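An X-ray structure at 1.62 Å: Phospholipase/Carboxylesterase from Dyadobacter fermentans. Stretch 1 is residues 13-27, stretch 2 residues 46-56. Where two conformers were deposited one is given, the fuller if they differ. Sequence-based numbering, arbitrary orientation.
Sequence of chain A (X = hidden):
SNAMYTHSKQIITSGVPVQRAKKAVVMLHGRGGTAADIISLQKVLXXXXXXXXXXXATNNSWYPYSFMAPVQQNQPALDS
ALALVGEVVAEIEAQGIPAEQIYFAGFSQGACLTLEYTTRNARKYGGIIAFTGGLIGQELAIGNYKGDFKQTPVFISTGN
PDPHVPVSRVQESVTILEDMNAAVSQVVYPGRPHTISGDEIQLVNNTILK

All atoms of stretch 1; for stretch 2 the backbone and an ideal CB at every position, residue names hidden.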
# COMPACT_ATOMS: atom_id res chain seq x y z
N THR A 13 -3.22 -12.16 -10.87
CA THR A 13 -4.51 -11.48 -10.99
C THR A 13 -5.66 -12.36 -10.48
O THR A 13 -5.58 -13.60 -10.53
CB THR A 13 -4.79 -11.02 -12.44
OG1 THR A 13 -4.85 -12.17 -13.29
CG2 THR A 13 -3.69 -10.07 -12.94
N SER A 14 -6.72 -11.70 -10.03
CA SER A 14 -7.94 -12.34 -9.54
C SER A 14 -9.12 -11.35 -9.67
O SER A 14 -9.00 -10.30 -10.32
CB SER A 14 -7.74 -12.74 -8.07
OG SER A 14 -8.85 -13.49 -7.58
N GLY A 15 -10.25 -11.68 -9.06
CA GLY A 15 -11.42 -10.78 -9.08
C GLY A 15 -12.05 -10.69 -10.46
O GLY A 15 -12.06 -11.68 -11.20
N VAL A 16 -12.55 -9.51 -10.81
CA VAL A 16 -13.25 -9.29 -12.09
C VAL A 16 -12.25 -9.25 -13.25
O VAL A 16 -11.27 -8.51 -13.18
CB VAL A 16 -14.03 -7.96 -12.07
CG1 VAL A 16 -14.85 -7.78 -13.35
CG2 VAL A 16 -14.89 -7.86 -10.80
N PRO A 17 -12.50 -10.02 -14.32
CA PRO A 17 -11.67 -9.93 -15.54
C PRO A 17 -11.49 -8.47 -15.94
O PRO A 17 -12.47 -7.70 -15.98
CB PRO A 17 -12.53 -10.68 -16.57
CG PRO A 17 -13.25 -11.71 -15.75
CD PRO A 17 -13.54 -11.06 -14.43
N VAL A 18 -10.24 -8.07 -16.18
CA VAL A 18 -9.94 -6.65 -16.26
C VAL A 18 -10.71 -5.91 -17.37
O VAL A 18 -11.06 -4.74 -17.20
CB VAL A 18 -8.41 -6.39 -16.29
CG1 VAL A 18 -7.85 -6.76 -17.65
CG2 VAL A 18 -8.10 -4.95 -15.89
N GLN A 19 -10.99 -6.60 -18.47
CA GLN A 19 -11.74 -6.00 -19.57
C GLN A 19 -13.17 -5.61 -19.18
O GLN A 19 -13.79 -4.78 -19.85
CB GLN A 19 -11.77 -6.91 -20.80
CG GLN A 19 -10.41 -7.20 -21.43
CD GLN A 19 -10.44 -8.47 -22.30
OE1 GLN A 19 -10.70 -9.57 -21.80
NE2 GLN A 19 -10.20 -8.31 -23.61
N ARG A 20 -13.70 -6.21 -18.12
CA ARG A 20 -15.08 -5.92 -17.73
C ARG A 20 -15.15 -5.00 -16.51
O ARG A 20 -16.17 -4.36 -16.26
CB ARG A 20 -15.87 -7.22 -17.50
CG ARG A 20 -16.14 -7.97 -18.80
CD ARG A 20 -17.14 -9.13 -18.72
NE ARG A 20 -17.14 -9.82 -20.01
CZ ARG A 20 -17.87 -9.46 -21.06
NH1 ARG A 20 -18.69 -8.43 -20.98
NH2 ARG A 20 -17.78 -10.13 -22.21
N ALA A 21 -14.04 -4.92 -15.77
CA ALA A 21 -14.03 -4.28 -14.46
C ALA A 21 -14.19 -2.77 -14.51
O ALA A 21 -13.57 -2.10 -15.34
CB ALA A 21 -12.76 -4.66 -13.72
N LYS A 22 -15.03 -2.26 -13.61
CA LYS A 22 -15.24 -0.84 -13.38
C LYS A 22 -14.09 -0.25 -12.53
O LYS A 22 -13.79 0.94 -12.61
CB LYS A 22 -16.57 -0.63 -12.63
CG LYS A 22 -17.78 -1.25 -13.30
CD LYS A 22 -19.10 -0.94 -12.59
CE LYS A 22 -19.24 -1.75 -11.31
NZ LYS A 22 -19.39 -3.22 -11.56
N LYS A 23 -13.46 -1.10 -11.72
CA LYS A 23 -12.47 -0.67 -10.74
C LYS A 23 -11.37 -1.72 -10.65
O LYS A 23 -11.55 -2.87 -11.11
CB LYS A 23 -13.13 -0.51 -9.35
CG LYS A 23 -14.33 0.39 -9.30
CD LYS A 23 -14.99 0.37 -7.93
CE LYS A 23 -15.94 1.56 -7.81
NZ LYS A 23 -16.67 1.48 -6.51
N ALA A 24 -10.24 -1.34 -10.05
CA ALA A 24 -9.15 -2.27 -9.84
C ALA A 24 -8.55 -2.02 -8.50
O ALA A 24 -8.67 -0.92 -7.96
CB ALA A 24 -8.08 -2.11 -10.91
N VAL A 25 -7.89 -3.04 -7.97
CA VAL A 25 -7.18 -2.86 -6.69
C VAL A 25 -5.81 -3.52 -6.80
O VAL A 25 -5.69 -4.65 -7.30
CB VAL A 25 -7.96 -3.42 -5.47
CG1 VAL A 25 -8.21 -4.93 -5.58
CG2 VAL A 25 -7.19 -3.11 -4.18
N VAL A 26 -4.78 -2.77 -6.39
CA VAL A 26 -3.42 -3.26 -6.31
C VAL A 26 -3.20 -3.69 -4.86
O VAL A 26 -3.30 -2.86 -3.96
CB VAL A 26 -2.41 -2.14 -6.69
CG1 VAL A 26 -0.99 -2.67 -6.53
CG2 VAL A 26 -2.68 -1.64 -8.10
N MSE A 27 -2.93 -4.98 -4.64
CA MSE A 27 -2.79 -5.54 -3.29
C MSE A 27 -1.33 -5.93 -3.06
O MSE A 27 -0.75 -6.65 -3.85
CB MSE A 27 -3.73 -6.74 -3.09
CG MSE A 27 -5.17 -6.40 -3.47
SE MSE A 27 -6.37 -7.81 -3.03
CE MSE A 27 -6.40 -7.62 -1.09
N UNK A 46 -14.58 -5.74 0.79
CA UNK A 46 -15.54 -5.51 -0.29
C UNK A 46 -14.80 -5.14 -1.58
O UNK A 46 -14.67 -3.96 -1.90
CB UNK A 46 -16.53 -4.41 0.09
N UNK A 47 -14.32 -6.16 -2.30
CA UNK A 47 -13.54 -5.94 -3.54
C UNK A 47 -14.21 -6.61 -4.74
O UNK A 47 -13.57 -6.85 -5.76
CB UNK A 47 -12.12 -6.48 -3.38
N UNK A 48 -15.48 -6.94 -4.61
CA UNK A 48 -16.13 -7.79 -5.60
C UNK A 48 -16.31 -7.12 -6.97
O UNK A 48 -16.53 -7.82 -7.96
CB UNK A 48 -17.50 -8.23 -5.07
N UNK A 49 -16.20 -5.78 -7.03
CA UNK A 49 -16.26 -5.06 -8.32
C UNK A 49 -14.87 -4.77 -8.92
O UNK A 49 -14.76 -4.19 -10.02
CB UNK A 49 -17.01 -3.74 -8.13
N UNK A 50 -13.82 -5.23 -8.24
CA UNK A 50 -12.46 -4.92 -8.67
C UNK A 50 -11.78 -6.05 -9.44
O UNK A 50 -11.92 -7.25 -9.10
CB UNK A 50 -11.61 -4.56 -7.45
N UNK A 51 -11.02 -5.64 -10.46
CA UNK A 51 -9.97 -6.48 -11.02
C UNK A 51 -8.85 -6.42 -9.99
O UNK A 51 -8.42 -5.33 -9.61
CB UNK A 51 -9.52 -6.02 -12.41
N UNK A 52 -8.38 -7.57 -9.53
CA UNK A 52 -7.36 -7.62 -8.46
C UNK A 52 -6.00 -7.94 -9.06
O UNK A 52 -5.87 -8.94 -9.78
CB UNK A 52 -7.73 -8.66 -7.40
N UNK A 53 -5.03 -7.06 -8.82
CA UNK A 53 -3.63 -7.31 -9.19
C UNK A 53 -2.78 -7.37 -7.93
O UNK A 53 -2.82 -6.45 -7.12
CB UNK A 53 -3.11 -6.23 -10.14
N UNK A 54 -1.98 -8.42 -7.78
CA UNK A 54 -1.09 -8.54 -6.63
C UNK A 54 0.31 -8.92 -7.13
O UNK A 54 0.52 -10.07 -7.55
CB UNK A 54 -1.62 -9.57 -5.63
N UNK A 55 1.25 -7.97 -7.13
CA UNK A 55 2.60 -8.33 -7.57
C UNK A 55 3.29 -9.16 -6.50
O UNK A 55 3.03 -8.95 -5.31
CB UNK A 55 3.42 -7.08 -7.89
N UNK A 56 4.13 -10.10 -6.92
CA UNK A 56 4.86 -10.93 -5.97
C UNK A 56 6.28 -10.41 -5.80
O UNK A 56 7.00 -10.25 -6.79
CB UNK A 56 4.88 -12.39 -6.43

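Stretch 2 enters a strand at 50, and that strand lies between two parts of stretch 1, antiparallel to 13-15 and parallel to 23-27, so most of its choices are read from two neighbours at once.

Position 46 finds nothing of stretch 1 near its CB, and almost any residue would suit; it is Lys46.

Position 47 points toward stretch 1, its ideal CB 4.7 Å from Val25 CG1, with the Met27 side chain beyond. A medium or large apolar residue fits. Leu47 sends CD2 to 4.2 Å from Val25 CG1 and CD1 to 3.9 Å from Met27 CE.

Position 48 points away, inside a turn from 47 to 50, and favours something small or polar: Asp48.

At position 49 the CB points sideways, 4.2 Å from Lys22 NZ, with the Lys23 side chain also near. Two lysines ask for an acid, though a neutral polar residue could also fit. Glu49 answers: its OE2 forms a salt bridge with Lys22 NZ at 3.4 Å, while OE1 stays 4.4 Å from Lys23 NZ, beyond a salt bridge. A water joins Glu49 O to Lys22 N and NZ.

Position 50 shares a sheet face with Lys23 and Val25, its ideal CB 3.9 Å from Val25 CG1. Leucine, isoleucine or methionine would serve. It is Met50, a selenomethionine, whose CG lies 3.9 Å from Lys23 CB; its backbone O accepts from Val16 N at 2.9 Å.

Position 51 is the tightest: its ideal CB is 3.1 Å from Val16 O, and Ala21 CB and Val18 CG2 close in. Little beyond alanine or glycine looks comfortable. Ala51 packs its CB 3.7 Å from Ala21 CB, while its N donates to Lys23 O and its O accepts from Val25 N, both at 2.9 Å.

Position 52 turns to the face of Ser14 and Val25, where a branched apolar residue would cover both neighbouring strands. Ile52 places CG1 3.7 Å from Val25 CG1 and CG2 3.6 Å from Met27 SE; its N and O pair with Ser14 O and N.

Position 53 lies on the opposite face, with room between Thr13 CG2 and Val18 for a long or aromatic side chain. Tyr53 lays a ring face under Thr13 CG2, 4.0 Å from CG2 to the ring centroid, and meets Val18 CG2 at its edge.

At position 54 the CB points sideways, with its ideal CB 3.5 Å from Met27 O. Stretch 1 closes off little beyond it, so small and larger residues alike could suit. Ala54 rests its CB 4.4 Å from Met27 CB.

Position 55 donates no hydrogen bond to stretch 1, so proline is allowed; Pro55 brings CD to 4.4 Å from Val26 CG1.

Position 56 points away and is unconstrained here: Gln56.

Stretch 2 46-56: KLDEMAIYAPQ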
# COMPACT_ATOMS: atom_id res chain seq x y z
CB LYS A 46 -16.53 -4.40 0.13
CG LYS A 46 -17.67 -4.13 -0.83
CD LYS A 46 -18.77 -3.26 -0.22
CE LYS A 46 -19.33 -2.24 -1.20
NZ LYS A 46 -19.37 -2.64 -2.64
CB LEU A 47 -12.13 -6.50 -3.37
CG LEU A 47 -11.34 -5.85 -2.22
CD1 LEU A 47 -10.06 -6.62 -2.01
CD2 LEU A 47 -11.06 -4.38 -2.51
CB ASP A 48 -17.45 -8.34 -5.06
CG ASP A 48 -18.49 -7.27 -4.92
OD1 ASP A 48 -18.34 -6.44 -4.00
OD2 ASP A 48 -19.44 -7.27 -5.74
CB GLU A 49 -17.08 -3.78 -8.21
CG GLU A 49 -18.55 -4.06 -7.99
CD GLU A 49 -19.35 -2.83 -7.64
OE1 GLU A 49 -19.04 -2.19 -6.60
OE2 GLU A 49 -20.30 -2.51 -8.39
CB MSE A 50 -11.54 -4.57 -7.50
CG MSE A 50 -11.71 -3.14 -6.92
SE MSE A 50 -13.43 -2.99 -6.04
CE MSE A 50 -12.98 -1.42 -5.00
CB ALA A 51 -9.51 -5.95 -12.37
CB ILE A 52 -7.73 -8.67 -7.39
CG1 ILE A 52 -9.06 -8.30 -6.70
CG2 ILE A 52 -6.58 -8.92 -6.41
CD1 ILE A 52 -9.68 -9.46 -5.93
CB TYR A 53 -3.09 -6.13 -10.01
CG TYR A 53 -3.59 -6.10 -11.44
CD1 TYR A 53 -2.70 -6.27 -12.51
CD2 TYR A 53 -4.94 -5.89 -11.73
CE1 TYR A 53 -3.15 -6.25 -13.83
CE2 TYR A 53 -5.39 -5.89 -13.05
CZ TYR A 53 -4.48 -6.07 -14.09
OH TYR A 53 -4.89 -6.07 -15.40
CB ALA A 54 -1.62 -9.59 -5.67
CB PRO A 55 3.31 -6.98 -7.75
CG PRO A 55 2.57 -6.03 -6.87
CD PRO A 55 1.12 -6.52 -6.88
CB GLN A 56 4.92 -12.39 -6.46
CG GLN A 56 5.87 -13.27 -5.66
CD GLN A 56 5.36 -13.56 -4.26
OE1 GLN A 56 4.20 -13.99 -4.09
NE2 GLN A 56 6.21 -13.35 -3.24
O HOH W 1 -16.68 -4.18 -11.95
O HOH W 2 1.18 -8.54 -3.38
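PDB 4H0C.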